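PDB 5M3E: appr-1-p processing domain protein from Thermus aquaticus Y51MC23, which is a macro domain protein, an alpha/beta fold built on a mixed central sheet, modelled here with adenosine-5-diphosphoribose bound. Local coordinates for residues G17-A22 and S120-P125; E25-T30 and R82-F87. All coordinates share one frame; numbering follows the deposited sequence.

Contact 1: residues G17-A22 and S120-P125. With APR (adenosine-5-diphosphoribose), chain B.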
loop_
_atom_site.group_PDB
_atom_site.type_symbol
_atom_site.label_atom_id
_atom_site.label_comp_id
_atom_site.label_asym_id
_atom_site.label_seq_id
_atom_site.Cartn_x
_atom_site.Cartn_y
_atom_site.Cartn_z
ATOM N N GLY A 17 -14.965 3.344 -4.858
ATOM C CA GLY A 17 -14.674 4.752 -4.786
ATOM C C GLY A 17 -13.209 4.988 -5.039
ATOM O O GLY A 17 -12.527 4.178 -5.671
ATOM N N ASN A 18 -12.738 6.115 -4.530
ATOM C CA ASN A 18 -11.391 6.578 -4.754
ATOM C C ASN A 18 -10.661 6.468 -3.422
ATOM O O ASN A 18 -11.057 7.097 -2.444
ATOM C CB ASN A 18 -11.415 8.020 -5.288
ATOM C CG ASN A 18 -10.084 8.732 -5.130
ATOM O OD1 ASN A 18 -9.025 8.109 -5.114
ATOM N ND2 ASN A 18 -10.135 10.043 -5.018
ATOM N N LEU A 19 -9.595 5.655 -3.417
ATOM C CA LEU A 19 -8.770 5.373 -2.242
ATOM C C LEU A 19 -8.248 6.630 -1.542
ATOM O O LEU A 19 -8.169 6.679 -0.314
ATOM C CB LEU A 19 -7.561 4.509 -2.672
ATOM C CG LEU A 19 -6.407 4.305 -1.700
ATOM C CD1 LEU A 19 -6.886 3.472 -0.536
ATOM C CD2 LEU A 19 -5.281 3.574 -2.396
ATOM N N LEU A 20 -7.849 7.619 -2.330
ATOM C CA LEU A 20 -7.060 8.776 -1.822
ATOM C C LEU A 20 -7.856 9.758 -0.950
ATOM O O LEU A 20 -7.258 10.621 -0.291
ATOM C CB LEU A 20 -6.398 9.554 -2.990
ATOM C CG LEU A 20 -5.154 8.908 -3.617
ATOM C CD1 LEU A 20 -5.506 7.878 -4.689
ATOM C CD2 LEU A 20 -4.277 9.997 -4.202
ATOM N N GLU A 21 -9.185 9.631 -0.990
ATOM C CA GLU A 21 -10.092 10.385 -0.123
ATOM C C GLU A 21 -10.681 9.526 1.021
ATOM O O GLU A 21 -11.648 9.925 1.653
ATOM C CB GLU A 21 -11.179 11.073 -0.992
ATOM C CG GLU A 21 -10.679 12.371 -1.669
ATOM C CD GLU A 21 -11.558 12.895 -2.820
ATOM O OE1 GLU A 21 -12.162 12.067 -3.551
ATOM O OE2 GLU A 21 -11.616 14.146 -3.016
ATOM N N ALA A 22 -10.073 8.371 1.308
ATOM C CA ALA A 22 -10.480 7.543 2.448
ATOM C C ALA A 22 -10.197 8.252 3.773
ATOM O O ALA A 22 -9.090 8.741 3.983
ATOM C CB ALA A 22 -9.785 6.183 2.438
ATOM N N SER A 120 -6.534 2.968 11.526
ATOM C CA SER A 120 -7.318 2.820 10.309
ATOM C C SER A 120 -6.394 2.940 9.078
ATOM O O SER A 120 -5.425 3.708 9.073
ATOM C CB SER A 120 -8.461 3.854 10.261
ATOM O OG SER A 120 -7.984 5.194 10.335
ATOM N N ILE A 121 -6.707 2.164 8.046
ATOM C CA ILE A 121 -5.855 2.069 6.871
ATOM C C ILE A 121 -6.724 1.701 5.665
ATOM O O ILE A 121 -7.733 1.055 5.808
ATOM C CB ILE A 121 -4.661 1.086 7.130
ATOM C CG1 ILE A 121 -3.830 0.850 5.863
ATOM C CG2 ILE A 121 -5.133 -0.253 7.658
ATOM C CD1 ILE A 121 -2.402 0.415 6.150
ATOM N N ALA A 122 -6.338 2.163 4.490
ATOM C CA ALA A 122 -7.035 1.838 3.267
ATOM C C ALA A 122 -6.047 1.353 2.217
ATOM O O ALA A 122 -4.930 1.888 2.118
ATOM C CB ALA A 122 -7.798 3.047 2.764
ATOM N N LEU A 123 -6.458 0.336 1.460
ATOM C CA LEU A 123 -5.648 -0.250 0.378
ATOM C C LEU A 123 -6.432 -0.337 -0.939
ATOM O O LEU A 123 -7.656 -0.400 -0.919
ATOM C CB LEU A 123 -5.248 -1.701 0.639
ATOM C CG LEU A 123 -4.853 -2.352 1.952
ATOM C CD1 LEU A 123 -5.985 -2.272 2.978
ATOM C CD2 LEU A 123 -4.458 -3.794 1.640
ATOM N N PRO A 124 -5.700 -0.398 -2.072
ATOM C CA PRO A 124 -6.233 -0.768 -3.362
ATOM C C PRO A 124 -6.034 -2.281 -3.618
ATOM O O PRO A 124 -5.513 -2.969 -2.721
ATOM C CB PRO A 124 -5.383 0.051 -4.313
ATOM C CG PRO A 124 -4.032 0.027 -3.664
ATOM C CD PRO A 124 -4.276 -0.021 -2.182
ATOM N N PRO A 125 -6.441 -2.785 -4.830
ATOM C CA PRO A 125 -6.151 -4.150 -5.265
ATOM C C PRO A 125 -4.691 -4.315 -5.675
ATOM O O PRO A 125 -4.313 -4.072 -6.838
ATOM C CB PRO A 125 -7.130 -4.373 -6.455
ATOM C CG PRO A 125 -8.200 -3.349 -6.264
ATOM C CD PRO A 125 -7.408 -2.163 -5.761
HETATM N N1 APR B . -8.847 4.252 -5.765
HETATM C C2 APR B . -9.042 2.917 -5.665
HETATM N N3 APR B . -8.602 2.039 -6.588
HETATM C C4 APR B . -7.934 2.469 -7.686
HETATM C C5 APR B . -7.673 3.912 -7.876
HETATM C C6 APR B . -8.188 4.803 -6.811
HETATM N N6 APR B . -8.017 6.139 -6.870
HETATM N N7 APR B . -6.993 4.044 -9.038
HETATM C C8 APR B . -6.826 2.789 -9.544
HETATM N N9 APR B . -7.403 1.859 -8.732
HETATM C "C1'" APR B . -7.440 0.388 -8.873
HETATM C "C2'" APR B . -7.531 -0.124 -10.298
HETATM O "O2'" APR B . -8.509 -1.163 -10.335
HETATM C "C3'" APR B . -6.183 -0.721 -10.594
HETATM O "O3'" APR B . -6.275 -1.838 -11.502
HETATM O "O4'" APR B . -6.212 -0.106 -8.323
HETATM C "C4'" APR B . -5.691 -1.104 -9.193
HETATM C "C5'" APR B . -4.182 -1.209 -9.006
HETATM O "O5'" APR B . -3.503 -0.085 -9.588
HETATM P PA APR B . -2.039 -0.283 -10.226
HETATM O O1A APR B . -1.398 1.075 -10.187
HETATM O O2A APR B . -2.165 -1.036 -11.520
HETATM O O3A APR B . -1.276 -1.192 -9.102
HETATM P PB APR B . -0.441 -2.557 -9.359
HETATM O O1B APR B . -1.254 -3.503 -10.203
HETATM O O2B APR B . 0.108 -3.060 -8.023
HETATM O O5D APR B . 0.838 -2.126 -10.235
HETATM C C5D APR B . 2.042 -1.554 -9.706
HETATM O O4D APR B . 1.777 0.276 -11.280
HETATM O O1D APR B . 0.957 1.848 -9.779
HETATM C C1D APR B . 2.038 1.535 -10.665
HETATM O O2D APR B . 4.200 2.523 -10.126
HETATM C C2D APR B . 3.339 1.406 -9.878
HETATM O O3D APR B . 4.937 0.185 -11.275
HETATM C C3D APR B . 3.922 0.061 -10.271
HETATM C C4D APR B . 2.710 -0.701 -10.792
#

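Contact 2: residues E25-T30 and R82-F87. With APR (adenosine-5-diphosphoribose), chain B.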
loop_
_atom_site.group_PDB
_atom_site.type_symbol
_atom_site.label_atom_id
_atom_site.label_comp_id
_atom_site.label_asym_id
_atom_site.label_seq_id
_atom_site.Cartn_x
_atom_site.Cartn_y
_atom_site.Cartn_z
ATOM N N GLU A 25 -6.008 7.037 8.811
ATOM C CA GLU A 25 -4.689 7.408 9.309
ATOM C C GLU A 25 -3.571 7.058 8.327
ATOM O O GLU A 25 -2.600 7.823 8.230
ATOM C CB GLU A 25 -4.435 6.752 10.675
ATOM C CG GLU A 25 -5.415 7.234 11.750
ATOM C CD GLU A 25 -5.152 6.676 13.146
ATOM O OE1 GLU A 25 -4.355 5.719 13.302
ATOM O OE2 GLU A 25 -5.768 7.205 14.102
ATOM N N ALA A 26 -3.712 5.929 7.606
ATOM C CA ALA A 26 -2.649 5.409 6.702
ATOM C C ALA A 26 -3.167 4.963 5.346
ATOM O O ALA A 26 -4.170 4.274 5.260
ATOM C CB ALA A 26 -1.896 4.254 7.348
ATOM N N LEU A 27 -2.470 5.354 4.285
ATOM C CA LEU A 27 -2.852 4.981 2.916
ATOM C C LEU A 27 -1.805 4.062 2.300
ATOM O O LEU A 27 -0.627 4.313 2.419
ATOM C CB LEU A 27 -3.024 6.233 2.032
ATOM C CG LEU A 27 -4.276 7.099 2.206
ATOM C CD1 LEU A 27 -4.255 8.236 1.183
ATOM C CD2 LEU A 27 -5.548 6.281 2.055
ATOM N N VAL A 28 -2.253 3.012 1.621
ATOM C CA VAL A 28 -1.334 2.113 0.939
ATOM C C VAL A 28 -1.220 2.497 -0.504
ATOM O O VAL A 28 -2.212 2.553 -1.227
ATOM C CB VAL A 28 -1.745 0.633 1.042
ATOM C CG1 VAL A 28 -0.808 -0.260 0.219
ATOM C CG2 VAL A 28 -1.748 0.186 2.500
ATOM N N ASN A 29 0.018 2.747 -0.898
ATOM C CA ASN A 29 0.395 2.986 -2.288
ATOM C C ASN A 29 1.059 1.739 -2.891
ATOM O O ASN A 29 1.797 1.044 -2.223
ATOM C CB ASN A 29 1.328 4.213 -2.374
ATOM C CG ASN A 29 1.645 4.613 -3.822
ATOM O OD1 ASN A 29 0.966 4.213 -4.747
ATOM N ND2 ASN A 29 2.707 5.368 -4.009
ATOM N N THR A 30 0.790 1.476 -4.170
ATOM C CA THR A 30 1.419 0.374 -4.918
ATOM C C THR A 30 2.605 0.923 -5.707
ATOM O O THR A 30 2.421 1.714 -6.650
ATOM C CB THR A 30 0.443 -0.240 -5.934
ATOM O OG1 THR A 30 0.070 0.741 -6.920
ATOM C CG2 THR A 30 -0.789 -0.699 -5.255
ATOM N N ARG A 82 -1.831 10.483 8.025
ATOM C CA ARG A 82 -0.504 10.656 8.588
ATOM C C ARG A 82 0.548 9.847 7.826
ATOM O O ARG A 82 1.674 10.324 7.624
ATOM C CB ARG A 82 -0.463 10.270 10.055
ATOM C CG ARG A 82 0.958 10.398 10.562
ATOM C CD ARG A 82 1.043 10.567 12.041
ATOM N NE ARG A 82 2.403 10.957 12.375
ATOM C CZ ARG A 82 2.968 10.790 13.560
ATOM N NH1 ARG A 82 2.301 10.222 14.562
ATOM N NH2 ARG A 82 4.218 11.190 13.733
ATOM N N TYR A 83 0.190 8.624 7.432
ATOM C CA TYR A 83 1.145 7.718 6.809
ATOM C C TYR A 83 0.769 7.363 5.371
ATOM O O TYR A 83 -0.397 7.079 5.079
ATOM C CB TYR A 83 1.330 6.450 7.665
ATOM C CG TYR A 83 1.924 6.760 9.029
ATOM C CD1 TYR A 83 3.241 7.211 9.148
ATOM C CD2 TYR A 83 1.164 6.634 10.199
ATOM C CE1 TYR A 83 3.794 7.526 10.386
ATOM C CE2 TYR A 83 1.713 6.939 11.450
ATOM C CZ TYR A 83 3.029 7.387 11.536
ATOM O OH TYR A 83 3.582 7.709 12.748
ATOM N N ILE A 84 1.764 7.415 4.485
ATOM C CA ILE A 84 1.738 6.681 3.233
ATOM C C ILE A 84 2.611 5.439 3.395
ATOM O O ILE A 84 3.799 5.535 3.666
ATOM C CB ILE A 84 2.245 7.497 2.018
ATOM C CG1 ILE A 84 1.548 8.865 1.921
ATOM C CG2 ILE A 84 2.091 6.687 0.723
ATOM C CD1 ILE A 84 0.034 8.832 1.907
ATOM N N PHE A 85 1.992 4.277 3.219
ATOM C CA PHE A 85 2.673 3.001 3.175
ATOM C C PHE A 85 2.883 2.628 1.695
ATOM O O PHE A 85 1.963 2.144 1.013
ATOM C CB PHE A 85 1.823 1.968 3.901
ATOM C CG PHE A 85 1.839 2.099 5.418
ATOM C CD1 PHE A 85 2.448 3.188 6.095
ATOM C CD2 PHE A 85 1.222 1.127 6.187
ATOM C CE1 PHE A 85 2.449 3.248 7.483
ATOM C CE2 PHE A 85 1.213 1.192 7.583
ATOM C CZ PHE A 85 1.822 2.250 8.228
ATOM N N ASN A 86 4.098 2.864 1.206
ATOM C CA ASN A 86 4.455 2.495 -0.109
ATOM C C ASN A 86 4.801 1.006 -0.176
ATOM O O ASN A 86 5.867 0.584 0.245
ATOM C CB ASN A 86 5.587 3.398 -0.622
ATOM C CG ASN A 86 5.178 4.868 -0.657
ATOM O OD1 ASN A 86 4.459 5.306 -1.555
ATOM N ND2 ASN A 86 5.622 5.632 0.338
ATOM N N PHE A 87 3.868 0.235 -0.735
ATOM C CA PHE A 87 3.889 -1.229 -0.810
ATOM C C PHE A 87 4.482 -1.673 -2.167
ATOM O O PHE A 87 3.911 -1.412 -3.223
ATOM C CB PHE A 87 2.441 -1.716 -0.674
ATOM C CG PHE A 87 2.278 -3.196 -0.423
ATOM C CD1 PHE A 87 2.743 -4.167 -1.340
ATOM C CD2 PHE A 87 1.594 -3.646 0.736
ATOM C CE1 PHE A 87 2.536 -5.524 -1.098
ATOM C CE2 PHE A 87 1.385 -4.996 0.961
ATOM C CZ PHE A 87 1.851 -5.937 0.041
HETATM N N1 APR B . -8.847 4.252 -5.765
HETATM C C2 APR B . -9.042 2.917 -5.665
HETATM N N3 APR B . -8.602 2.039 -6.588
HETATM C C4 APR B . -7.934 2.469 -7.686
HETATM C C5 APR B . -7.673 3.912 -7.876
HETATM C C6 APR B . -8.188 4.803 -6.811
HETATM N N6 APR B . -8.017 6.139 -6.870
HETATM N N7 APR B . -6.993 4.044 -9.038
HETATM C C8 APR B . -6.826 2.789 -9.544
HETATM N N9 APR B . -7.403 1.859 -8.732
HETATM C "C1'" APR B . -7.440 0.388 -8.873
HETATM C "C2'" APR B . -7.531 -0.124 -10.298
HETATM O "O2'" APR B . -8.509 -1.163 -10.335
HETATM C "C3'" APR B . -6.183 -0.721 -10.594
HETATM O "O3'" APR B . -6.275 -1.838 -11.502
HETATM O "O4'" APR B . -6.212 -0.106 -8.323
HETATM C "C4'" APR B . -5.691 -1.104 -9.193
HETATM C "C5'" APR B . -4.182 -1.209 -9.006
HETATM O "O5'" APR B . -3.503 -0.085 -9.588
HETATM P PA APR B . -2.039 -0.283 -10.226
HETATM O O1A APR B . -1.398 1.075 -10.187
HETATM O O2A APR B . -2.165 -1.036 -11.520
HETATM O O3A APR B . -1.276 -1.192 -9.102
HETATM P PB APR B . -0.441 -2.557 -9.359
HETATM O O1B APR B . -1.254 -3.503 -10.203
HETATM O O2B APR B . 0.108 -3.060 -8.023
HETATM O O5D APR B . 0.838 -2.126 -10.235
HETATM C C5D APR B . 2.042 -1.554 -9.706
HETATM O O4D APR B . 1.777 0.276 -11.280
HETATM O O1D APR B . 0.957 1.848 -9.779
HETATM C C1D APR B . 2.038 1.535 -10.665
HETATM O O2D APR B . 4.200 2.523 -10.126
HETATM C C2D APR B . 3.339 1.406 -9.878
HETATM O O3D APR B . 4.937 0.185 -11.275
HETATM C C3D APR B . 3.922 0.061 -10.271
HETATM C C4D APR B . 2.710 -0.701 -10.792
#

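Contact 1: residues G17-A22 and S120-P125
Leu19 extends from the loop 17-22 onto the end of strand 120-123, and its two methyl branches divide the work. With CG anti to the backbone N (chi1 168°), the side chain is directed at the strand. CD1 comes to 3.4 Å from CB of Ala122, while CD2 lies 3.7 Å from CD of Pro124, so that the leucine fork and the proline ring meet at a slant. Ala22 adds its own methyl to the same patch, its CB 3.7 Å from CB of Ala122, and no hydrogen bond joins the two segments. Leu27 and Phe45 also touch Leu19, and Tyr157 lies against both Leu19 and Ala22, so this patch belongs to the buried core beside the sheet.

Next to this apolar patch the loop turns its polar atoms to the adenine of adenosine-5-diphosphoribose. The backbone N of Leu19 donates to N1 of the ligand over 2.8 Å in a nearly straight bond (175°). Beside it, OD1 of Asn18 accepts from N6 of the ligand at 2.8 Å. The same oxygen closes an Asx turn by accepting from N of Leu20 at 3.1 Å, with that donor well above the carbonyl plane, so two bonds grip OD1 and help to fix the rotation of the Asn18 amide. From segment 120-125, CD of Pro125 approaches O4' of the ligand to 3.5 Å. The chemistry therefore separates two tasks: apolar contacts seat the loop on strand 120-123 and the proline after it, while a donor and an acceptor side by side match the N1 and N6 edge of adenine.

Contact 2: residues E25-T30 and R82-F87
Two neighbouring parallel strands of the central mixed sheet of the macro domain, 26-31 and 83-88, meet here in register, Ala26 beside Tyr83 through Thr30 beside Phe87. The axes of the segments 26-30 and 83-87 run 27° apart. Backbone bonds alternate along the pair: N of Leu27 donates to O of Tyr83 (2.8 Å), N of Phe85 to O of Leu27, N of Asn29 to O of Phe85, and N of Phe87 to O of Asn29. At the beginning, O of Glu25 accepts from N of Tyr83 and, weakly, from N of Arg82.

Side chains sort onto two faces. On one, Ala26 sets its CB over the face of the Phe85 ring, 4.3 Å from the centroid, in a CH-pi contact almost on the ring normal. Farther along, Val28 and Phe87 lie side by side and point the same way; CG1 of Val28, anti to its own backbone nitrogen (chi1 176°), is 3.7 Å from CB of Phe87. Ile121 and Leu123 of the next strand continue this apolar layer. Thr30, on the same face and near the C-terminal end of its strand, meets the ligand, its OG1 3.2 Å from both O1D and O3A of adenosine-5-diphosphoribose; the bond to O1D is weak.

The other face carries Leu27, Ile84, Asn29 and Asn86, with CD1 of Ile84 reaching to 4.0 Å from CB of Leu27. Phe45 of helix 40-48 packs on Ile84 and Asn29. The buried Asn86 gives its ND2 to Asn52 OD1 and Phe71 O, while its OD1 receives ND2 of Asn29 at 3.0 Å, nearly in line with the carbonyl, the two amide planes turned 70° apart.

How the contacts relate
Strand 26-31 is the shared element: it pairs with strand 83-88 in contact 2 and, along its other edge, with strand 120-123 of contact 1. The centres lie about 9 Å apart, and the two touch directly. O of Ala122 is 2.9 Å from N of Val28, a probable hydrogen bond, and CD2 of Leu19 packs 3.4 Å from O of Val28. Along the chain, contact 2 is nested within the loop that contact 1 closes. Both reach adenosine-5-diphosphoribose at different places: 17-22 hydrogen-bonds the adenine, whereas Thr30 meets the diphosphate and the distal ribose. Asn32, Gln44 and Thr89 supply further hydrogen bonds to the ligand.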